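Local coordinates for protein HP1028 (Helicobacter pylori, PDB 4INN) that probably binds or transports a small, as yet unidentified ligand within the beta-barrel of a lipocalin fold, at residues Q43-M48 with K148-K153; K79-P84 with K112-Y117; K120-R125 with F136-D141. The protein carries 1 engineered substitution. One frame throughout, in Å; residues are numbered along the deposited sequence.

Contact 1. Residues Q43-M48 with K148-K153; sequences QEFLYM and KTFTWK
Q43 and W152 bring the two backbones closest, their CA atoms 6.0 Å apart, where the irregular loop 43-48 passes beside barrel strand 147-154 without forming a beta bridge to it. Q43 reaches the strand through its side chain: with CG anti to the backbone N (chi1 -165°) and the chain extended beyond it, the amide passes the edge of the F150 ring. There OE1 of Q43 accepts the backbone N-H of T151 at 2.8 Å, in a nearly straight bond (174° at the hydrogen). The donor stands slightly tilted from the carbonyl plane. A water gives a second link, donating to Q43 O and accepting from W152 NE1 at 3.1 Å.

Further along the loop, the F45 and F150 rings form a T-shaped pair with centroids 5.2 Å apart. F150 presents its edge, CE1 and CZ, to one face of F45, and CE1 of F150 lies 3.6 Å from CG of F45. CE of K148 approaches the F45 ring obliquely at CE1. A type II' turn that starts at F45 itself and ends at M48, a selenomethionine here, reverses the chain.

One direct polar bond, one water bridge and one aromatic pair thus hold the loop to the strand, all near the surface. Since K148, F150 and M48 line the pocket where a polyether molecule is bound, these interactions probably help to position the residues on this side of it.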
loop_
_atom_site.group_PDB
_atom_site.type_symbol
_atom_site.label_atom_id
_atom_site.label_comp_id
_atom_site.label_asym_id
_atom_site.label_seq_id
_atom_site.Cartn_x
_atom_site.Cartn_y
_atom_site.Cartn_z
ATOM N N GLN A 43 4.296 2.881 8.449
ATOM C CA GLN A 43 4.508 3.419 9.770
ATOM C C GLN A 43 3.549 2.726 10.677
ATOM O O GLN A 43 2.369 2.670 10.407
ATOM C CB GLN A 43 4.225 4.929 9.777
ATOM C CG GLN A 43 4.759 5.647 11.000
ATOM C CD GLN A 43 4.444 7.139 11.022
ATOM O OE1 GLN A 43 4.661 7.859 10.066
ATOM N NE2 GLN A 43 3.946 7.603 12.140
ATOM N N GLU A 44 4.073 2.172 11.749
ATOM C CA GLU A 44 3.275 1.671 12.849
ATOM C C GLU A 44 2.290 2.748 13.332
ATOM O O GLU A 44 2.678 3.903 13.507
ATOM C CB GLU A 44 4.234 1.327 13.969
ATOM C CG GLU A 44 3.601 0.770 15.222
ATOM C CD GLU A 44 4.667 0.281 16.177
ATOM O OE1 GLU A 44 5.588 1.081 16.509
ATOM O OE2 GLU A 44 4.583 -0.911 16.569
ATOM N N PHE A 45 1.028 2.356 13.528
ATOM C CA PHE A 45 0.000 3.225 14.086
ATOM C C PHE A 45 -1.069 2.380 14.735
ATOM O O PHE A 45 -1.708 1.584 14.052
ATOM C CB PHE A 45 -0.651 4.069 13.000
ATOM C CG PHE A 45 -1.745 4.974 13.510
ATOM C CD1 PHE A 45 -1.454 5.992 14.404
ATOM C CD2 PHE A 45 -3.057 4.812 13.080
ATOM C CE1 PHE A 45 -2.448 6.822 14.877
ATOM C CE2 PHE A 45 -4.061 5.635 13.542
ATOM C CZ PHE A 45 -3.760 6.648 14.446
ATOM N N LEU A 46 -1.265 2.584 16.048
ATOM C CA LEU A 46 -2.151 1.775 16.897
ATOM C C LEU A 46 -1.907 0.266 16.750
ATOM O O LEU A 46 -0.766 -0.173 16.864
ATOM C CB LEU A 46 -3.611 2.182 16.681
ATOM C CG LEU A 46 -4.217 3.186 17.686
ATOM C CD1 LEU A 46 -3.210 4.188 18.228
ATOM C CD2 LEU A 46 -5.422 3.899 17.059
ATOM N N TYR A 47 -2.961 -0.505 16.482
ATOM C CA TYR A 47 -2.871 -1.956 16.308
ATOM C C TYR A 47 -2.457 -2.333 14.881
ATOM O O TYR A 47 -2.396 -3.524 14.547
ATOM C CB TYR A 47 -4.206 -2.655 16.690
ATOM C CG TYR A 47 -5.410 -1.902 16.190
ATOM C CD1 TYR A 47 -5.839 -2.045 14.873
ATOM C CD2 TYR A 47 -6.084 -1.005 17.014
ATOM C CE1 TYR A 47 -6.910 -1.323 14.395
ATOM C CE2 TYR A 47 -7.154 -0.276 16.539
ATOM C CZ TYR A 47 -7.555 -0.438 15.226
ATOM O OH TYR A 47 -8.614 0.276 14.747
HETATM N N MSE A 48 -2.137 -1.334 14.057
HETATM C CA MSE A 48 -1.709 -1.572 12.676
HETATM C C MSE A 48 -0.215 -1.545 12.658
HETATM O O MSE A 48 0.408 -0.496 12.831
HETATM C CB MSE A 48 -2.315 -0.547 11.722
HETATM C CG MSE A 48 -3.828 -0.395 11.970
HETATM SE SE MSE A 48 -4.588 1.234 11.150
HETATM C CE MSE A 48 -3.645 0.874 9.447
ATOM N N LYS A 148 -5.213 11.699 8.070
ATOM C CA LYS A 148 -3.919 11.734 8.758
ATOM C C LYS A 148 -2.791 11.427 7.794
ATOM O O LYS A 148 -2.985 10.738 6.815
ATOM C CB LYS A 148 -3.916 10.706 9.891
ATOM C CG LYS A 148 -2.735 10.855 10.847
ATOM C CD LYS A 148 -3.037 10.248 12.222
ATOM C CE LYS A 148 -1.977 10.616 13.261
ATOM N NZ LYS A 148 -0.627 10.140 12.842
ATOM N N THR A 149 -1.602 11.916 8.087
ATOM C CA THR A 149 -0.468 11.747 7.161
ATOM C C THR A 149 0.595 10.943 7.872
ATOM O O THR A 149 0.892 11.187 9.029
ATOM C CB THR A 149 0.086 13.116 6.631
ATOM O OG1 THR A 149 -0.896 13.732 5.786
ATOM C CG2 THR A 149 1.360 12.937 5.816
ATOM N N PHE A 150 1.129 9.940 7.178
ATOM C CA PHE A 150 2.138 9.044 7.739
ATOM C C PHE A 150 3.372 9.091 6.871
ATOM O O PHE A 150 3.309 9.484 5.693
ATOM C CB PHE A 150 1.589 7.632 7.717
ATOM C CG PHE A 150 0.344 7.421 8.571
ATOM C CD1 PHE A 150 0.453 7.111 9.894
ATOM C CD2 PHE A 150 -0.930 7.472 8.002
ATOM C CE1 PHE A 150 -0.668 6.879 10.658
ATOM C CE2 PHE A 150 -2.055 7.265 8.751
ATOM C CZ PHE A 150 -1.931 6.970 10.093
ATOM N N THR A 151 4.510 8.672 7.383
ATOM C CA THR A 151 5.634 8.571 6.470
ATOM C C THR A 151 6.145 7.139 6.246
ATOM O O THR A 151 6.460 6.417 7.171
ATOM C CB THR A 151 6.707 9.677 6.656
ATOM O OG1 THR A 151 8.014 9.104 6.619
ATOM C CG2 THR A 151 6.506 10.447 7.899
ATOM N N TRP A 152 6.184 6.759 4.975
ATOM C CA TRP A 152 6.543 5.420 4.519
ATOM C C TRP A 152 7.936 5.496 3.888
ATOM O O TRP A 152 8.102 6.210 2.898
ATOM C CB TRP A 152 5.537 4.968 3.458
ATOM C CG TRP A 152 4.189 4.644 4.000
ATOM C CD1 TRP A 152 3.679 5.035 5.184
ATOM C CD2 TRP A 152 3.176 3.872 3.363
ATOM N NE1 TRP A 152 2.423 4.536 5.356
ATOM C CE2 TRP A 152 2.079 3.821 4.247
ATOM C CE3 TRP A 152 3.098 3.191 2.142
ATOM C CZ2 TRP A 152 0.905 3.127 3.959
ATOM C CZ3 TRP A 152 1.928 2.495 1.843
ATOM C CH2 TRP A 152 0.842 2.466 2.758
ATOM N N LYS A 153 8.919 4.803 4.475
ATOM C CA LYS A 153 10.283 4.878 3.993
ATOM C C LYS A 153 10.448 4.042 2.750
ATOM O O LYS A 153 10.022 2.899 2.713
ATOM C CB LYS A 153 11.294 4.343 5.020
ATOM C CG LYS A 153 11.880 5.375 5.976
ATOM C CD LYS A 153 11.380 5.165 7.410
ATOM C CE LYS A 153 12.165 4.068 8.136
ATOM N NZ LYS A 153 11.341 2.915 8.651
HETATM O O HOH W 1 1.227 3.660 8.072
#

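Contact 2. Residues K79-P84 with K112-Y117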
loop_
_atom_site.group_PDB
_atom_site.type_symbol
_atom_site.label_atom_id
_atom_site.label_comp_id
_atom_site.label_asym_id
_atom_site.label_seq_id
_atom_site.Cartn_x
_atom_site.Cartn_y
_atom_site.Cartn_z
ATOM N N LYS A 79 -10.579 -11.356 7.473
ATOM C CA LYS A 79 -11.779 -11.735 8.182
ATOM C C LYS A 79 -12.823 -10.638 8.281
ATOM O O LYS A 79 -14.020 -10.948 8.376
ATOM C CB LYS A 79 -11.412 -12.197 9.566
ATOM C CG LYS A 79 -10.600 -13.481 9.544
ATOM C CD LYS A 79 -10.569 -14.150 10.908
ATOM C CE LYS A 79 -9.796 -13.318 11.920
ATOM N NZ LYS A 79 -10.057 -13.843 13.288
ATOM N N LEU A 80 -12.385 -9.370 8.246
ATOM C CA LEU A 80 -13.285 -8.232 8.455
ATOM C C LEU A 80 -13.847 -7.689 7.151
ATOM O O LEU A 80 -14.523 -6.668 7.169
ATOM C CB LEU A 80 -12.590 -7.093 9.212
ATOM C CG LEU A 80 -11.794 -7.424 10.489
ATOM C CD1 LEU A 80 -11.080 -6.168 11.004
ATOM C CD2 LEU A 80 -12.678 -8.025 11.583
ATOM N N ASN A 81 -13.587 -8.345 6.021
ATOM C CA ASN A 81 -14.108 -7.822 4.756
ATOM C C ASN A 81 -15.602 -7.751 4.905
ATOM O O ASN A 81 -16.208 -8.747 5.278
ATOM C CB ASN A 81 -13.724 -8.672 3.528
ATOM C CG ASN A 81 -13.675 -7.842 2.237
ATOM O OD1 ASN A 81 -14.687 -7.614 1.593
ATOM N ND2 ASN A 81 -12.494 -7.364 1.879
ATOM N N PRO A 82 -16.197 -6.559 4.671
ATOM C CA PRO A 82 -17.653 -6.420 4.552
ATOM C C PRO A 82 -18.270 -7.500 3.668
ATOM O O PRO A 82 -19.327 -8.031 4.006
ATOM C CB PRO A 82 -17.809 -5.041 3.904
ATOM C CG PRO A 82 -16.671 -4.259 4.466
ATOM C CD PRO A 82 -15.528 -5.240 4.565
ATOM N N ASN A 83 -17.604 -7.835 2.565
ATOM C CA ASN A 83 -18.070 -8.887 1.658
ATOM C C ASN A 83 -17.699 -10.316 2.111
ATOM O O ASN A 83 -16.544 -10.718 2.001
ATOM C CB ASN A 83 -17.516 -8.638 0.260
ATOM C CG ASN A 83 -18.084 -9.592 -0.772
ATOM O OD1 ASN A 83 -18.562 -10.676 -0.444
ATOM N ND2 ASN A 83 -18.043 -9.183 -2.034
ATOM N N PRO A 84 -18.690 -11.110 2.566
ATOM C CA PRO A 84 -18.398 -12.479 3.082
ATOM C C PRO A 84 -17.601 -13.389 2.140
ATOM O O PRO A 84 -16.830 -14.228 2.612
ATOM C CB PRO A 84 -19.798 -13.077 3.327
ATOM C CG PRO A 84 -20.732 -12.251 2.487
ATOM C CD PRO A 84 -20.146 -10.862 2.506
ATOM N N LYS A 112 -7.711 4.756 -3.388
ATOM C CA LYS A 112 -8.552 4.185 -2.355
ATOM C C LYS A 112 -7.852 2.989 -1.725
ATOM O O LYS A 112 -7.422 2.074 -2.419
ATOM C CB LYS A 112 -9.868 3.773 -2.953
ATOM C CG LYS A 112 -10.612 4.918 -3.607
ATOM C CD LYS A 112 -12.107 4.622 -3.607
ATOM C CE LYS A 112 -12.741 4.869 -2.234
ATOM N NZ LYS A 112 -14.047 4.163 -2.058
ATOM N N ALA A 113 -7.713 3.023 -0.406
ATOM C CA ALA A 113 -7.043 1.973 0.329
ATOM C C ALA A 113 -8.004 1.152 1.195
ATOM O O ALA A 113 -8.645 1.684 2.105
ATOM C CB ALA A 113 -5.954 2.558 1.183
ATOM N N TYR A 114 -8.080 -0.149 0.933
ATOM C CA TYR A 114 -8.733 -1.040 1.875
ATOM C C TYR A 114 -7.812 -1.272 3.053
ATOM O O TYR A 114 -6.614 -1.416 2.872
ATOM C CB TYR A 114 -9.120 -2.372 1.217
ATOM C CG TYR A 114 -9.733 -3.365 2.186
ATOM C CD1 TYR A 114 -11.026 -3.173 2.715
ATOM C CD2 TYR A 114 -9.017 -4.490 2.594
ATOM C CE1 TYR A 114 -11.576 -4.091 3.609
ATOM C CE2 TYR A 114 -9.562 -5.400 3.485
ATOM C CZ TYR A 114 -10.836 -5.209 3.991
ATOM O OH TYR A 114 -11.339 -6.152 4.877
ATOM N N ASN A 115 -8.374 -1.329 4.255
ATOM C CA ASN A 115 -7.590 -1.594 5.467
ATOM C C ASN A 115 -7.999 -2.890 6.182
ATOM O O ASN A 115 -9.073 -2.972 6.754
ATOM C CB ASN A 115 -7.741 -0.427 6.416
ATOM C CG ASN A 115 -6.942 -0.608 7.676
ATOM O OD1 ASN A 115 -5.895 -1.229 7.664
ATOM N ND2 ASN A 115 -7.426 -0.055 8.770
ATOM N N PHE A 116 -7.119 -3.884 6.159
ATOM C CA PHE A 116 -7.399 -5.241 6.653
ATOM C C PHE A 116 -7.693 -5.279 8.143
ATOM O O PHE A 116 -8.472 -6.114 8.594
ATOM C CB PHE A 116 -6.200 -6.161 6.351
ATOM C CG PHE A 116 -6.119 -6.564 4.924
ATOM C CD1 PHE A 116 -6.708 -7.744 4.489
ATOM C CD2 PHE A 116 -5.487 -5.750 3.986
ATOM C CE1 PHE A 116 -6.645 -8.113 3.150
ATOM C CE2 PHE A 116 -5.435 -6.120 2.638
ATOM C CZ PHE A 116 -6.026 -7.296 2.223
ATOM N N TYR A 117 -7.079 -4.358 8.897
ATOM C CA TYR A 117 -7.277 -4.258 10.355
ATOM C C TYR A 117 -8.635 -3.741 10.790
ATOM O O TYR A 117 -8.938 -3.785 11.971
ATOM C CB TYR A 117 -6.207 -3.379 10.993
ATOM C CG TYR A 117 -4.810 -3.905 10.810
ATOM C CD1 TYR A 117 -4.264 -4.823 11.710
ATOM C CD2 TYR A 117 -4.035 -3.494 9.733
ATOM C CE1 TYR A 117 -2.982 -5.323 11.543
ATOM C CE2 TYR A 117 -2.747 -3.980 9.561
ATOM C CZ TYR A 117 -2.224 -4.894 10.471
ATOM O OH TYR A 117 -0.939 -5.382 10.286
#
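Y114 points from strand 107-115 toward the loop segment 79-84, where its outer ring atoms meet N81 and P82. Its CB sets CG anti to the backbone N (chi1 177°), which swings the ring out from the strand to the loop. Along one side of the ring, CE1 meets CD of P82 at 4.2 Å, an apolar touch at the ring edge and close to its plane. On the other side, CE2 of Y114 stands over the centre of the F116 ring, 3.8 Å above its plane, so the aromatic residue two positions on in the same segment backs the tyrosine.

Towards the tip, CZ of Y114 lies 3.4 Å from ND2 of N81, whose amide plane is turned 39° from the ring. OH reaches the N81 backbone, 3.2 Å from CA of that residue. The clear polar partner of the hydroxyl is D78, through OD1, while OD2 of the same carboxylate accepts from ND2 of N81. D78 therefore joins the tyrosine tip and the asparagine amide from just before the loop segment.

The other end of the N81 amide turns back on its own chain: OD1 accepts from the backbone N of N83 at 3.1 Å, in the carbonyl plane and on a lone pair. Beside the tyrosine, L80 directs CD1 over the backbone that follows the strand, 3.3 Å from O of Y117 and 3.6 Å from O of F116.

N81 to N83 make an Asx turn, here part of the long connection between strands 61-69 and 95-104, which packs against the end of strand 107-115 in the closed antiparallel barrel of the lipocalin fold.

Contact 3. Residues K120-R125 with F136-D141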
loop_
_atom_site.group_PDB
_atom_site.type_symbol
_atom_site.label_atom_id
_atom_site.label_comp_id
_atom_site.label_asym_id
_atom_site.label_seq_id
_atom_site.Cartn_x
_atom_site.Cartn_y
_atom_site.Cartn_z
ATOM N N LYS A 120 -12.453 -1.233 6.488
ATOM C CA LYS A 120 -12.875 0.030 5.879
ATOM C C LYS A 120 -11.947 0.478 4.763
ATOM O O LYS A 120 -10.759 0.148 4.758
ATOM C CB LYS A 120 -12.956 1.131 6.937
ATOM C CG LYS A 120 -14.144 1.024 7.882
ATOM C CD LYS A 120 -13.941 1.985 9.040
ATOM C CE LYS A 120 -15.059 1.897 10.073
ATOM N NZ LYS A 120 -14.591 2.395 11.401
ATOM N N THR A 121 -12.518 1.233 3.832
ATOM C CA THR A 121 -11.828 1.759 2.677
ATOM C C THR A 121 -11.638 3.264 2.919
ATOM O O THR A 121 -12.529 3.939 3.433
ATOM C CB THR A 121 -12.633 1.449 1.385
ATOM O OG1 THR A 121 -12.612 0.036 1.136
ATOM C CG2 THR A 121 -12.034 2.130 0.149
ATOM N N TYR A 122 -10.457 3.780 2.593
ATOM C CA TYR A 122 -10.135 5.172 2.859
ATOM C C TYR A 122 -9.654 5.802 1.578
ATOM O O TYR A 122 -9.027 5.140 0.788
ATOM C CB TYR A 122 -8.993 5.290 3.853
ATOM C CG TYR A 122 -9.276 4.746 5.203
ATOM C CD1 TYR A 122 -9.461 5.588 6.288
ATOM C CD2 TYR A 122 -9.342 3.370 5.413
ATOM C CE1 TYR A 122 -9.718 5.078 7.541
ATOM C CE2 TYR A 122 -9.593 2.854 6.674
ATOM C CZ TYR A 122 -9.782 3.711 7.721
ATOM O OH TYR A 122 -10.011 3.184 8.955
ATOM N N TYR A 123 -9.909 7.094 1.400
ATOM C CA TYR A 123 -9.356 7.827 0.280
ATOM C C TYR A 123 -7.893 8.120 0.583
ATOM O O TYR A 123 -7.554 8.434 1.712
ATOM C CB TYR A 123 -10.116 9.123 0.070
ATOM C CG TYR A 123 -11.573 8.931 -0.215
ATOM C CD1 TYR A 123 -12.020 8.695 -1.527
ATOM C CD2 TYR A 123 -12.528 8.994 0.812
ATOM C CE1 TYR A 123 -13.372 8.520 -1.801
ATOM C CE2 TYR A 123 -13.879 8.843 0.540
ATOM C CZ TYR A 123 -14.288 8.598 -0.770
ATOM O OH TYR A 123 -15.623 8.438 -1.073
ATOM N N VAL A 124 -7.039 7.998 -0.430
ATOM C CA VAL A 124 -5.601 8.143 -0.254
ATOM C C VAL A 124 -5.029 9.153 -1.247
ATOM O O VAL A 124 -5.390 9.128 -2.448
ATOM C CB VAL A 124 -4.892 6.769 -0.414
ATOM C CG1 VAL A 124 -3.380 6.920 -0.521
ATOM C CG2 VAL A 124 -5.232 5.851 0.773
ATOM N N ARG A 125 -4.166 10.050 -0.744
ATOM C CA ARG A 125 -3.256 10.821 -1.619
ATOM C C ARG A 125 -1.800 10.721 -1.119
ATOM O O ARG A 125 -1.563 10.371 0.017
ATOM C CB ARG A 125 -3.698 12.272 -1.875
ATOM C CG ARG A 125 -3.864 13.150 -0.655
ATOM C CD ARG A 125 -4.223 14.548 -1.096
ATOM N NE ARG A 125 -4.730 15.399 -0.021
ATOM C CZ ARG A 125 -4.006 16.030 0.913
ATOM N NH1 ARG A 125 -2.690 15.891 0.981
ATOM N NH2 ARG A 125 -4.617 16.791 1.825
ATOM N N PHE A 136 2.106 9.775 3.168
ATOM C CA PHE A 136 0.950 9.008 2.741
ATOM C C PHE A 136 -0.258 9.443 3.561
ATOM O O PHE A 136 -0.301 9.210 4.782
ATOM C CB PHE A 136 1.256 7.529 2.960
ATOM C CG PHE A 136 0.134 6.616 2.633
ATOM C CD1 PHE A 136 0.091 5.977 1.418
ATOM C CD2 PHE A 136 -0.872 6.357 3.563
ATOM C CE1 PHE A 136 -0.941 5.121 1.109
ATOM C CE2 PHE A 136 -1.912 5.493 3.255
ATOM C CZ PHE A 136 -1.941 4.880 2.029
ATOM N N THR A 137 -1.215 10.088 2.905
ATOM C CA THR A 137 -2.322 10.725 3.596
ATOM C C THR A 137 -3.574 9.909 3.460
ATOM O O THR A 137 -4.121 9.789 2.382
ATOM C CB THR A 137 -2.621 12.155 3.068
ATOM O OG1 THR A 137 -1.485 13.022 3.272
ATOM C CG2 THR A 137 -3.883 12.761 3.790
ATOM N N SER A 138 -4.049 9.396 4.582
ATOM C CA SER A 138 -5.228 8.532 4.635
ATOM C C SER A 138 -6.448 9.226 5.293
ATOM O O SER A 138 -6.349 9.746 6.403
ATOM C CB SER A 138 -4.852 7.302 5.434
ATOM O OG SER A 138 -5.577 6.196 4.965
ATOM N N SER A 139 -7.599 9.197 4.631
ATOM C CA SER A 139 -8.725 10.067 4.992
ATOM C C SER A 139 -10.125 9.498 4.714
ATOM O O SER A 139 -10.276 8.449 4.091
ATOM C CB SER A 139 -8.614 11.358 4.194
ATOM O OG SER A 139 -8.982 11.120 2.839
ATOM N N TYR A 140 -11.131 10.284 5.111
ATOM C CA TYR A 140 -12.532 9.901 5.089
ATOM C C TYR A 140 -13.542 10.291 3.961
ATOM O O TYR A 140 -14.358 9.422 3.703
ATOM C CB TYR A 140 -13.173 10.157 6.477
ATOM C CG TYR A 140 -12.824 9.123 7.560
ATOM C CD1 TYR A 140 -11.701 9.295 8.396
ATOM C CD2 TYR A 140 -13.628 7.982 7.775
ATOM C CE1 TYR A 140 -11.379 8.365 9.394
ATOM C CE2 TYR A 140 -13.312 7.040 8.772
ATOM C CZ TYR A 140 -12.180 7.229 9.580
ATOM O OH TYR A 140 -11.831 6.307 10.567
ATOM N N ASP A 141 -13.668 11.421 3.242
ATOM C CA ASP A 141 -12.854 12.604 2.904
ATOM C C ASP A 141 -12.054 12.482 1.566
ATOM O O ASP A 141 -10.836 12.336 1.534
ATOM C CB ASP A 141 -12.037 13.170 4.042
ATOM C CG ASP A 141 -11.467 14.568 3.719
ATOM O OD1 ASP A 141 -12.055 15.394 2.973
ATOM O OD2 ASP A 141 -10.390 14.840 4.245
#
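Strands 120-125 and 136-139 run antiparallel; the axes of these short segments approach to 4.8 Å, with 142° between their directions. Y123 with S139 and R125 with T137 are hydrogen-bonded pairs, each closed by two backbone bonds; the R125 pair is the straighter, with T137 N to R125 O at 2.9 Å. V124 and S138 form the non-hydrogen-bonded pair between them, where CA of V124 also makes a CH···O contact with O of T137.

On the V124 face, CG1 of the valine meets CE1 of the F136 ring obliquely at 3.4 Å. On the opposite face, R125 and T137 lie side by side, CG2 of the threonine over one face of the guanidinium. Where the second strand ends, OG of S139 donates to O of D141 at 2.6 Å, across the cis peptide between Y140 and D141, and the edge of the Y123 ring receives O of Y140.

Y122 turns its edge, at CE1, to the face of Y140 in a T-shaped pair, centroids 5.4 Å apart and planes at 64°; its OH is held by D118. This is a beta hairpin of the lipocalin barrel, with Y122, S138 and Y140 among the residues lining the pocket where a polyether, probably from the crystallisation liquor, is bound.

All three contacts reach the same eight-stranded antiparallel barrel. Contacts 1 and 3, with centres about 12 Å apart, meet along neighbouring strands: K148 N lies 2.8 Å from S138 O, OG1 of T149 probably bonds to OG1 of T137, and the rings of W152 and F136 stack. Together they supply six of the eight residues lining the polyether pocket. Contacts 2 and 3, about 14 Å between centres, join through strands 107-115 and 120-128, where A113 N probably bonds to Y122 O at 2.8 Å. Contacts 1 and 2 are about 18 Å apart between centres, yet CG of selenomethionine M48 packs 3.8 Å from CG of Y117.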